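Local coordinates for protein cobalamin biosynthesis precorrin-6Y methylase (cbiE) (Archaeoglobus fulgidus, PDB 2BB3) that probably transfers a methyl group from S-adenosyl-L-methionine to a corrin precursor during adenosylcobalamin biosynthesis, and binds S-adenosyl-L-homocysteine, at residues A[124-127]-A[128-132]; A[133-137]-A[138-142]; A[156-160]-A[161-165]; A[55-59]-A[60-64]. All blocks are in the same frame, centred on the assembly; numbering follows the deposited sequence.

Contact 1. Residues A[124-127]-A[128-132]. With SAH (S-adenosyl-L-homocysteine), chain C.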
loop_
_atom_site.group_PDB
_atom_site.type_symbol
_atom_site.label_atom_id
_atom_site.label_comp_id
_atom_site.label_asym_id
_atom_site.label_seq_id
_atom_site.Cartn_x
_atom_site.Cartn_y
_atom_site.Cartn_z
ATOM N N SER A 124 1.598 -5.109 -0.896
ATOM C CA SER A 124 2.328 -5.069 -2.155
ATOM C C SER A 124 3.834 -5.063 -2.005
ATOM O O SER A 124 4.361 -4.790 -0.929
ATOM C CB SER A 124 1.912 -3.840 -2.971
ATOM O OG SER A 124 2.308 -2.652 -2.326
ATOM N N SER A 125 4.522 -5.353 -3.104
ATOM C CA SER A 125 5.973 -5.374 -3.091
ATOM C C SER A 125 6.413 -3.937 -2.836
ATOM O O SER A 125 7.511 -3.680 -2.318
ATOM C CB SER A 125 6.518 -5.897 -4.427
ATOM O OG SER A 125 6.030 -5.144 -5.522
ATOM N N VAL A 126 5.551 -3.001 -3.209
ATOM C CA VAL A 126 5.831 -1.600 -2.979
ATOM C C VAL A 126 5.921 -1.352 -1.477
ATOM O O VAL A 126 6.852 -0.701 -1.006
ATOM C CB VAL A 126 4.747 -0.684 -3.608
ATOM C CG1 VAL A 126 4.809 0.733 -2.950
ATOM C CG2 VAL A 126 4.991 -0.572 -5.116
ATOM N N GLN A 127 4.971 -1.882 -0.722
ATOM C CA GLN A 127 4.996 -1.712 0.727
ATOM C C GLN A 127 6.191 -2.385 1.374
ATOM O O GLN A 127 6.807 -1.835 2.298
ATOM C CB GLN A 127 3.720 -2.279 1.355
ATOM C CG GLN A 127 2.514 -1.384 1.214
ATOM C CD GLN A 127 1.247 -2.110 1.549
ATOM O OE1 GLN A 127 0.708 -2.839 0.716
ATOM N NE2 GLN A 127 0.770 -1.944 2.787
ATOM N N VAL A 128 6.515 -3.585 0.901
ATOM C CA VAL A 128 7.651 -4.299 1.471
ATOM C C VAL A 128 8.940 -3.506 1.222
ATOM O O VAL A 128 9.753 -3.368 2.132
ATOM C CB VAL A 128 7.737 -5.734 0.887
ATOM C CG1 VAL A 128 9.018 -6.418 1.313
ATOM C CG2 VAL A 128 6.532 -6.546 1.364
ATOM N N ALA A 129 9.104 -2.957 0.013
ATOM C CA ALA A 129 10.304 -2.168 -0.312
ATOM C C ALA A 129 10.389 -0.898 0.551
ATOM O O ALA A 129 11.442 -0.559 1.093
ATOM C CB ALA A 129 10.312 -1.781 -1.822
ATOM N N LEU A 130 9.264 -0.204 0.678
ATOM C CA LEU A 130 9.205 1.016 1.474
ATOM C C LEU A 130 9.562 0.702 2.911
ATOM O O LEU A 130 10.204 1.500 3.592
ATOM C CB LEU A 130 7.807 1.627 1.397
ATOM C CG LEU A 130 7.611 2.903 0.566
ATOM C CD1 LEU A 130 8.750 3.135 -0.423
ATOM C CD2 LEU A 130 6.275 2.830 -0.118
ATOM N N ALA A 131 9.147 -0.467 3.382
ATOM C CA ALA A 131 9.466 -0.855 4.748
ATOM C C ALA A 131 10.953 -1.141 4.908
ATOM O O ALA A 131 11.520 -0.851 5.951
ATOM C CB ALA A 131 8.648 -2.060 5.165
ATOM N N ARG A 132 11.585 -1.703 3.881
ATOM C CA ARG A 132 13.029 -1.978 3.956
ATOM C C ARG A 132 13.832 -0.680 3.975
ATOM O O ARG A 132 14.826 -0.576 4.675
ATOM C CB ARG A 132 13.512 -2.784 2.739
ATOM C CG ARG A 132 12.953 -4.178 2.624
ATOM C CD ARG A 132 13.452 -5.098 3.728
ATOM N NE ARG A 132 13.203 -6.478 3.345
ATOM C CZ ARG A 132 12.099 -7.155 3.630
ATOM N NH1 ARG A 132 11.131 -6.568 4.329
ATOM N NH2 ARG A 132 11.951 -8.405 3.180
HETATM N N SAH C . 0.377 -6.510 -7.646
HETATM C CA SAH C . 1.748 -6.589 -7.339
HETATM C CB SAH C . 2.614 -6.073 -8.487
HETATM C CG SAH C . 2.567 -6.648 -9.896
HETATM S SD SAH C . 3.347 -5.762 -11.218
HETATM C C SAH C . 1.962 -5.917 -6.032
HETATM O O SAH C . 3.031 -6.147 -5.631
HETATM O OXT SAH C . 1.128 -5.216 -5.527
HETATM C "C5'" SAH C . 4.747 -6.829 -11.030
HETATM C "C4'" SAH C . 6.014 -6.142 -10.557
HETATM O "O4'" SAH C . 6.069 -5.936 -9.200
HETATM C "C3'" SAH C . 7.313 -6.764 -10.970
HETATM O "O3'" SAH C . 7.698 -6.472 -12.246
HETATM C "C2'" SAH C . 8.221 -6.183 -9.947
HETATM O "O2'" SAH C . 8.753 -4.994 -10.340
HETATM C "C1'" SAH C . 7.351 -5.953 -8.764
HETATM N N9 SAH C . 7.462 -7.044 -7.826
HETATM C C8 SAH C . 6.537 -7.924 -7.593
HETATM N N7 SAH C . 6.887 -8.747 -6.668
HETATM C C5 SAH C . 8.056 -8.406 -6.280
HETATM C C6 SAH C . 8.875 -8.923 -5.332
HETATM N N6 SAH C . 8.583 -9.954 -4.626
HETATM N N1 SAH C . 10.039 -8.340 -5.134
HETATM C C2 SAH C . 10.394 -7.276 -5.860
HETATM N N3 SAH C . 9.577 -6.789 -6.765
HETATM C C4 SAH C . 8.430 -7.341 -6.991
#
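Val128, Ala129, Leu130 and Ala131 send their amides back four residues to the carbonyls of Ser124, Ser125, Val126 and Gln127, which builds the opening turns of helix 125-133; Val128 N lies 3.1 Å from Ser124 O. Ser124 is the N-cap and forms a capping box with Gln127. Gln127 N donates to Ser124 OG at 3.2 Å, and Ser124 N donates in turn to Gln127 OE1 at 2.9 Å, almost straight at hydrogen but arriving above the plane of the amide. With chi1 at 66°, Ser124 OG tucks between its own N and carbonyl carbon, a position that brings it to the Gln127 amide. Ser125 serves the ligand: its N, at 3.0 Å, and its OG, at 3.2 Å, both donate to carboxylate atom O of S-adenosyl-L-homocysteine. The positive end of the helix probably helps to hold that charge. One turn along, Val126 CG1 runs beside Leu130 CD2 at 3.8 Å, the two side chains pointing the same way. Leu137 of the second subunit packs on Val126. Within the chain, Val126 and Leu130 both lean on Leu164 of strand 162-167, and Ser125 and Ala129 touch Ile210 of strand 209-213.

Contact 2. Residues A[133-137]-A[138-142]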
loop_
_atom_site.group_PDB
_atom_site.type_symbol
_atom_site.label_atom_id
_atom_site.label_comp_id
_atom_site.label_asym_id
_atom_site.label_seq_id
_atom_site.Cartn_x
_atom_site.Cartn_y
_atom_site.Cartn_z
ATOM N N LEU A 133 13.378 0.292 3.188
ATOM C CA LEU A 133 14.037 1.589 3.029
ATOM C C LEU A 133 13.693 2.624 4.085
ATOM O O LEU A 133 14.377 3.640 4.187
ATOM C CB LEU A 133 13.669 2.200 1.671
ATOM C CG LEU A 133 14.039 1.467 0.382
ATOM C CD1 LEU A 133 13.249 2.041 -0.760
ATOM C CD2 LEU A 133 15.536 1.622 0.133
ATOM N N LYS A 134 12.640 2.375 4.862
ATOM C CA LYS A 134 12.192 3.339 5.879
ATOM C C LYS A 134 11.744 4.624 5.168
ATOM O O LYS A 134 12.007 5.727 5.642
ATOM C CB LYS A 134 13.324 3.685 6.873
ATOM C CG LYS A 134 13.966 2.498 7.568
ATOM C CD LYS A 134 12.943 1.688 8.361
ATOM C CE LYS A 134 13.602 0.537 9.085
ATOM N NZ LYS A 134 14.682 0.995 9.994
ATOM N N VAL A 135 11.079 4.476 4.027
ATOM C CA VAL A 135 10.607 5.625 3.259
ATOM C C VAL A 135 9.082 5.655 3.212
ATOM O O VAL A 135 8.445 4.615 3.061
ATOM C CB VAL A 135 11.174 5.594 1.809
ATOM C CG1 VAL A 135 10.535 6.696 0.971
ATOM C CG2 VAL A 135 12.707 5.796 1.854
ATOM N N ASP A 136 8.496 6.840 3.354
ATOM C CA ASP A 136 7.039 6.969 3.342
ATOM C C ASP A 136 6.499 6.992 1.913
ATOM O O ASP A 136 7.159 7.495 1.000
ATOM C CB ASP A 136 6.606 8.253 4.084
ATOM C CG ASP A 136 5.174 8.189 4.584
ATOM O OD1 ASP A 136 4.237 8.564 3.836
ATOM O OD2 ASP A 136 4.979 7.756 5.739
ATOM N N LEU A 137 5.303 6.430 1.732
ATOM C CA LEU A 137 4.634 6.369 0.427
ATOM C C LEU A 137 4.366 7.806 -0.050
ATOM O O LEU A 137 4.346 8.078 -1.261
ATOM C CB LEU A 137 3.284 5.620 0.541
ATOM C CG LEU A 137 2.710 4.717 -0.577
ATOM C CD1 LEU A 137 1.171 4.612 -0.431
ATOM C CD2 LEU A 137 3.078 5.202 -1.959
ATOM N N SER A 138 4.145 8.731 0.884
ATOM C CA SER A 138 3.857 10.115 0.472
ATOM C C SER A 138 5.110 10.873 0.035
ATOM O O SER A 138 5.050 12.051 -0.313
ATOM C CB SER A 138 3.158 10.880 1.597
ATOM O OG SER A 138 4.021 10.973 2.704
ATOM N N GLU A 139 6.237 10.173 0.021
ATOM C CA GLU A 139 7.515 10.759 -0.374
ATOM C C GLU A 139 7.962 10.253 -1.726
ATOM O O GLU A 139 9.013 10.657 -2.208
ATOM C CB GLU A 139 8.591 10.412 0.667
ATOM C CG GLU A 139 8.601 11.316 1.871
ATOM C CD GLU A 139 9.274 10.685 3.091
ATOM O OE1 GLU A 139 10.006 9.667 2.955
ATOM O OE2 GLU A 139 9.062 11.223 4.201
ATOM N N VAL A 140 7.176 9.375 -2.339
ATOM C CA VAL A 140 7.571 8.815 -3.616
ATOM C C VAL A 140 6.458 8.831 -4.661
ATOM O O VAL A 140 5.342 9.244 -4.390
ATOM C CB VAL A 140 8.042 7.304 -3.426
ATOM C CG1 VAL A 140 8.816 7.168 -2.150
ATOM C CG2 VAL A 140 6.851 6.355 -3.415
ATOM N N ALA A 141 6.822 8.420 -5.875
ATOM C CA ALA A 141 5.896 8.286 -6.984
ATOM C C ALA A 141 6.150 6.856 -7.456
ATOM O O ALA A 141 7.272 6.495 -7.823
ATOM C CB ALA A 141 6.203 9.277 -8.097
ATOM N N VAL A 142 5.115 6.033 -7.400
ATOM C CA VAL A 142 5.217 4.655 -7.839
ATOM C C VAL A 142 5.055 4.660 -9.351
ATOM O O VAL A 142 4.089 5.220 -9.865
ATOM C CB VAL A 142 4.096 3.786 -7.185
ATOM C CG1 VAL A 142 4.038 2.408 -7.839
ATOM C CG2 VAL A 142 4.349 3.652 -5.679
HETATM O O HOH W 1 2.858 8.258 -3.814
#
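Asp136 and Glu139 face each other across a short 3-10 turn that takes the chain from helix 125-133 into strand 140-144. Glu139 N donates to Asp136 O at 3.0 Å, and the Glu139 side chain then doubles back over the same residue. Its CB sits 3.3 Å from Asp136 O. From there CG swings to the side of the backbone N (chi1 -83°), and the chain runs on extended, which brings CD to 3.7 Å from Asp136 CB. At the tip, OE1 accepts from Asp136 N at 3.2 Å, the donor standing well above the carboxylate plane; Val135 CG1 lies beside the same oxygen. The stronger partner of this carboxylate is Arg109 of the second subunit, which forms a salt bridge with OE1, so the turn is tied to the dimer interface. In the Asp136 conformer described, OD1 accepts from both Ser138 N and Ser138 OG, the first bond closing an Asx turn; a second deposited conformer leaves its permanence uncertain. Hydrophobic contacts flank the polar ones: Val135 CG1 and Val140 CG1 meet at 3.6 Å, their side chains crossing obliquely, and Leu137 CD2 approaches the CG2 atoms of Val140 and Val142. On the strand side, a water lies between two carbonyls, 3.0 Å from Leu137 O and 2.7 Å from Val140 O, and can donate to either, though not necessarily to both at once.

Contact 3. Residues A[156-160]-A[161-165]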
loop_
_atom_site.group_PDB
_atom_site.type_symbol
_atom_site.label_atom_id
_atom_site.label_comp_id
_atom_site.label_asym_id
_atom_site.label_seq_id
_atom_site.Cartn_x
_atom_site.Cartn_y
_atom_site.Cartn_z
ATOM N N GLU A 156 10.743 15.407 -14.257
ATOM C CA GLU A 156 9.569 15.963 -13.582
ATOM C C GLU A 156 9.332 15.371 -12.206
ATOM O O GLU A 156 9.563 16.033 -11.199
ATOM C CB GLU A 156 8.302 15.805 -14.430
ATOM C CG GLU A 156 8.300 16.705 -15.644
ATOM C CD GLU A 156 8.888 18.073 -15.343
ATOM O OE1 GLU A 156 9.585 18.630 -16.218
ATOM O OE2 GLU A 156 8.652 18.589 -14.226
ATOM N N LEU A 157 8.877 14.124 -12.162
ATOM C CA LEU A 157 8.609 13.483 -10.886
ATOM C C LEU A 157 9.791 13.611 -9.932
ATOM O O LEU A 157 9.606 13.965 -8.772
ATOM C CB LEU A 157 8.243 12.011 -11.106
ATOM C CG LEU A 157 6.968 11.813 -11.927
ATOM C CD1 LEU A 157 6.746 10.347 -12.233
ATOM C CD2 LEU A 157 5.793 12.377 -11.168
ATOM N N LEU A 158 11.002 13.353 -10.424
ATOM C CA LEU A 158 12.194 13.436 -9.588
ATOM C C LEU A 158 12.427 14.823 -9.017
ATOM O O LEU A 158 13.282 15.014 -8.151
ATOM C CB LEU A 158 13.427 12.967 -10.356
ATOM C CG LEU A 158 13.630 11.451 -10.346
ATOM C CD1 LEU A 158 14.777 11.089 -11.262
ATOM C CD2 LEU A 158 13.904 10.960 -8.918
ATOM N N LYS A 159 11.660 15.793 -9.496
ATOM C CA LYS A 159 11.788 17.138 -8.982
ATOM C C LYS A 159 11.076 17.227 -7.639
ATOM O O LYS A 159 11.493 17.990 -6.769
ATOM C CB LYS A 159 11.197 18.149 -9.966
ATOM C CG LYS A 159 12.125 18.510 -11.125
ATOM C CD LYS A 159 11.373 19.221 -12.259
ATOM C CE LYS A 159 10.704 20.512 -11.789
ATOM N NZ LYS A 159 9.820 21.091 -12.839
ATOM N N TYR A 160 10.026 16.431 -7.448
ATOM C CA TYR A 160 9.295 16.486 -6.184
ATOM C C TYR A 160 9.153 15.163 -5.437
ATOM O O TYR A 160 8.602 15.137 -4.337
ATOM C CB TYR A 160 7.894 17.064 -6.423
ATOM C CG TYR A 160 7.803 17.949 -7.641
ATOM C CD1 TYR A 160 7.595 17.400 -8.907
ATOM C CD2 TYR A 160 7.945 19.333 -7.534
ATOM C CE1 TYR A 160 7.533 18.211 -10.039
ATOM C CE2 TYR A 160 7.881 20.153 -8.655
ATOM C CZ TYR A 160 7.678 19.588 -9.901
ATOM O OH TYR A 160 7.633 20.393 -11.017
ATOM N N ARG A 161 9.664 14.078 -6.010
ATOM C CA ARG A 161 9.516 12.770 -5.388
ATOM C C ARG A 161 10.618 11.801 -5.730
ATOM O O ARG A 161 11.261 11.917 -6.775
ATOM C CB ARG A 161 8.208 12.102 -5.865
ATOM C CG ARG A 161 6.933 12.796 -5.467
ATOM C CD ARG A 161 6.776 12.688 -3.987
ATOM N NE ARG A 161 5.638 13.444 -3.488
ATOM C CZ ARG A 161 4.460 12.913 -3.207
ATOM N NH1 ARG A 161 4.257 11.607 -3.388
ATOM N NH2 ARG A 161 3.504 13.693 -2.714
ATOM N N HIS A 162 10.834 10.839 -4.846
ATOM C CA HIS A 162 11.771 9.775 -5.145
ATOM C C HIS A 162 10.918 8.931 -6.086
ATOM O O HIS A 162 9.699 9.060 -6.100
ATOM C CB HIS A 162 12.049 8.880 -3.929
ATOM C CG HIS A 162 12.540 9.609 -2.725
ATOM N ND1 HIS A 162 13.642 10.426 -2.747
ATOM C CD2 HIS A 162 12.130 9.560 -1.428
ATOM C CE1 HIS A 162 13.904 10.849 -1.521
ATOM N NE2 HIS A 162 12.998 10.330 -0.707
ATOM N N LEU A 163 11.546 8.069 -6.862
ATOM C CA LEU A 163 10.787 7.183 -7.722
ATOM C C LEU A 163 10.922 5.771 -7.173
ATOM O O LEU A 163 11.983 5.373 -6.698
ATOM C CB LEU A 163 11.310 7.215 -9.162
ATOM C CG LEU A 163 11.070 8.494 -9.971
ATOM C CD1 LEU A 163 11.519 8.257 -11.414
ATOM C CD2 LEU A 163 9.589 8.876 -9.938
ATOM N N LEU A 164 9.820 5.034 -7.213
ATOM C CA LEU A 164 9.810 3.640 -6.799
ATOM C C LEU A 164 9.263 2.992 -8.076
ATOM O O LEU A 164 8.068 3.055 -8.360
ATOM C CB LEU A 164 8.872 3.421 -5.607
ATOM C CG LEU A 164 9.263 2.221 -4.731
ATOM C CD1 LEU A 164 10.643 2.459 -4.129
ATOM C CD2 LEU A 164 8.244 2.003 -3.628
ATOM N N ILE A 165 10.152 2.390 -8.857
ATOM C CA ILE A 165 9.769 1.792 -10.128
ATOM C C ILE A 165 9.578 0.286 -10.051
ATOM O O ILE A 165 10.455 -0.427 -9.595
ATOM C CB ILE A 165 10.855 2.080 -11.200
ATOM C CG1 ILE A 165 11.131 3.583 -11.274
ATOM C CG2 ILE A 165 10.415 1.550 -12.559
ATOM C CD1 ILE A 165 12.450 3.924 -11.997
#
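Leu163, near the start of strand 162-167, packs against the short helix before it: its CD2 lies 3.6 Å from Leu157 CB, and its CG is 3.9 Å from Leu158 CD2. In both pairs the side chains cross at roughly a right angle, so the strand leucine fits against two successive residues of the weakly bonded helix at about 157-160. Setting Leu163 CG beside its backbone N (chi1 -70°) directs the branches at that pair. Two contacts of Arg161 hold the backbone just before it. Arg161 N donates to Leu157 O at 2.8 Å, nearly in line with the carbonyl although bent at the hydrogen, and Leu157 O also takes the amide of Tyr160. Arg161 O in turn receives a CA-H contact from Leu158 CA at 3.3 Å. The arginine side chain bends at chi2 and folds along the preceding peptide, with CD 3.1 Å from Tyr160 O. Its guanidinium carries on past the turn: NH1 bonds to Val140 O in the adjoining strand, and NH2 to Val142 O of the second subunit. Further out, Tyr160 OH accepts from Lys159 NZ at 2.9 Å, while Lys159 CB stands 3.6 Å above the plane of the Tyr160 ring, over its centre. The same amine forms a salt bridge with Glu156 OE2, though Glu156 is poorly ordered. Beyond these, Leu163 packs on Ala141, Val143 and Val213. This is the returning half of a beta-alpha-beta crossover, joining parallel neighbours 140-144 and 162-167 in the mixed sheet of a tetrapyrrole methylase.

Contact 4. Residues A[55-59]-A[60-64]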
loop_
_atom_site.group_PDB
_atom_site.type_symbol
_atom_site.label_atom_id
_atom_site.label_comp_id
_atom_site.label_asym_id
_atom_site.label_seq_id
_atom_site.Cartn_x
_atom_site.Cartn_y
_atom_site.Cartn_z
ATOM N N ARG A 55 1.992 -17.954 -9.255
ATOM C CA ARG A 55 2.530 -17.294 -8.065
ATOM C C ARG A 55 1.427 -16.796 -7.137
ATOM O O ARG A 55 1.485 -17.009 -5.927
ATOM C CB ARG A 55 3.417 -16.108 -8.455
ATOM C CG ARG A 55 4.881 -16.457 -8.707
ATOM C CD ARG A 55 5.744 -15.187 -8.821
ATOM N NE ARG A 55 5.629 -14.334 -7.637
ATOM C CZ ARG A 55 6.039 -14.681 -6.418
ATOM N NH1 ARG A 55 6.602 -15.867 -6.205
ATOM N NH2 ARG A 55 5.885 -13.839 -5.404
ATOM N N ALA A 56 0.424 -16.134 -7.705
ATOM C CA ALA A 56 -0.661 -15.621 -6.885
ATOM C C ALA A 56 -1.377 -16.772 -6.167
ATOM O O ALA A 56 -1.695 -16.656 -4.990
ATOM C CB ALA A 56 -1.650 -14.813 -7.733
ATOM N N LEU A 57 -1.622 -17.879 -6.866
ATOM C CA LEU A 57 -2.285 -19.022 -6.243
ATOM C C LEU A 57 -1.403 -19.670 -5.189
ATOM O O LEU A 57 -1.872 -20.014 -4.104
ATOM C CB LEU A 57 -2.689 -20.055 -7.303
ATOM C CG LEU A 57 -3.639 -19.482 -8.353
ATOM C CD1 LEU A 57 -3.939 -20.522 -9.437
ATOM C CD2 LEU A 57 -4.924 -19.016 -7.669
ATOM N N GLU A 58 -0.127 -19.833 -5.514
ATOM C CA GLU A 58 0.813 -20.427 -4.577
ATOM C C GLU A 58 0.826 -19.599 -3.291
ATOM O O GLU A 58 0.540 -20.112 -2.204
ATOM C CB GLU A 58 2.221 -20.500 -5.197
ATOM C CG GLU A 58 2.380 -21.600 -6.262
ATOM C CD GLU A 58 3.759 -21.634 -6.939
ATOM O OE1 GLU A 58 4.147 -22.714 -7.457
ATOM O OE2 GLU A 58 4.451 -20.590 -6.976
ATOM N N LEU A 59 1.117 -18.311 -3.439
ATOM C CA LEU A 59 1.166 -17.377 -2.320
ATOM C C LEU A 59 -0.041 -17.481 -1.413
ATOM O O LEU A 59 0.106 -17.588 -0.201
ATOM C CB LEU A 59 1.299 -15.946 -2.844
ATOM C CG LEU A 59 2.740 -15.440 -2.949
ATOM C CD1 LEU A 59 2.821 -14.131 -3.752
ATOM C CD2 LEU A 59 3.264 -15.244 -1.532
ATOM N N ALA A 60 -1.232 -17.468 -1.998
ATOM C CA ALA A 60 -2.468 -17.566 -1.225
ATOM C C ALA A 60 -2.747 -18.991 -0.721
ATOM O O ALA A 60 -3.758 -19.237 -0.070
ATOM C CB ALA A 60 -3.644 -17.071 -2.066
ATOM N N GLY A 61 -1.859 -19.926 -1.045
ATOM C CA GLY A 61 -2.026 -21.303 -0.600
ATOM C C GLY A 61 -3.186 -22.092 -1.192
ATOM O O GLY A 61 -3.796 -22.919 -0.505
ATOM N N VAL A 62 -3.490 -21.858 -2.464
ATOM C CA VAL A 62 -4.586 -22.560 -3.112
ATOM C C VAL A 62 -4.243 -23.103 -4.498
ATOM O O VAL A 62 -5.135 -23.542 -5.226
ATOM C CB VAL A 62 -5.815 -21.645 -3.243
ATOM C CG1 VAL A 62 -6.432 -21.391 -1.873
ATOM C CG2 VAL A 62 -5.410 -20.336 -3.890
ATOM N N VAL A 63 -2.963 -23.088 -4.865
ATOM C CA VAL A 63 -2.565 -23.580 -6.181
ATOM C C VAL A 63 -2.917 -25.046 -6.379
ATOM O O VAL A 63 -3.021 -25.509 -7.513
ATOM C CB VAL A 63 -1.042 -23.398 -6.439
ATOM C CG1 VAL A 63 -0.230 -24.351 -5.559
ATOM C CG2 VAL A 63 -0.734 -23.651 -7.907
ATOM N N ASP A 64 -3.106 -25.774 -5.280
ATOM C CA ASP A 64 -3.440 -27.192 -5.358
ATOM C C ASP A 64 -4.912 -27.425 -5.067
ATOM O O ASP A 64 -5.356 -28.562 -4.950
ATOM C CB ASP A 64 -2.579 -28.000 -4.384
ATOM C CG ASP A 64 -1.090 -27.847 -4.656
ATOM O OD1 ASP A 64 -0.668 -28.113 -5.803
ATOM O OD2 ASP A 64 -0.342 -27.464 -3.722
#
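A Schellman motif ends helix 54-59, with Leu57 and Val62 at its two limits. Val62 N donates to Leu57 O at 3.0 Å in an almost straight bond. Inside that loop Gly61 N reaches Glu58 O at 2.7 Å, the donor lying well above the carbonyl plane. One step earlier, Ala60 N keeps the ordinary helical bond to Ala56 O at 3.1 Å. Gly61 supplies the reversal through its positive phi of 68°, which turns the chain off the helix axis and back along its last turn. As is usual for a Schellman motif, the residues at the ends of the wider bond also meet through their side chains: Leu57 CD2 touches Val62 CG2 at 4.0 Å, the two crossing at about a right angle. With Val62 CG1 beside the backbone N (chi1 -70°), CG2 falls between N and the carbonyl carbon and faces Leu57. Val63 continues the return, its CB 3.8 Å from Leu57 CB. Its CG1 lies 3.9 Å from Glu58 CG, and these side chains run alongside each other. The Glu58 carboxylate makes its salt bridge with Arg54, while Leu57, Ala60 and Val62 settle against Ile94 of strand 91-95.

Contacts 1, 2 and 3 form one connected block, whereas contact 4 stands apart. Contact 1 leads straight into contact 2, and Val126 CG1 lies 4.0 Å from Val142 CG2. Contact 3 meets contact 2 as the neighbouring strand, with Ala141 N 3.0 Å from His162 O, and reaches contact 1 through Leu164 CD2, 3.4 Å from Leu130 CD1. All three touch the second subunit. Contact 1 binds S-adenosyl-L-homocysteine directly. In contact 2 the side chain of Val142 is about 8 Å from the bound SAH. In contact 3 the side chain of Leu163 is about 13 Å from the bound SAH. Contact 4 belongs to the parallel-sheet half, its centre about 20 Å from that of contact 1, yet the Leu59 side chain comes within about 7 Å of the ligand.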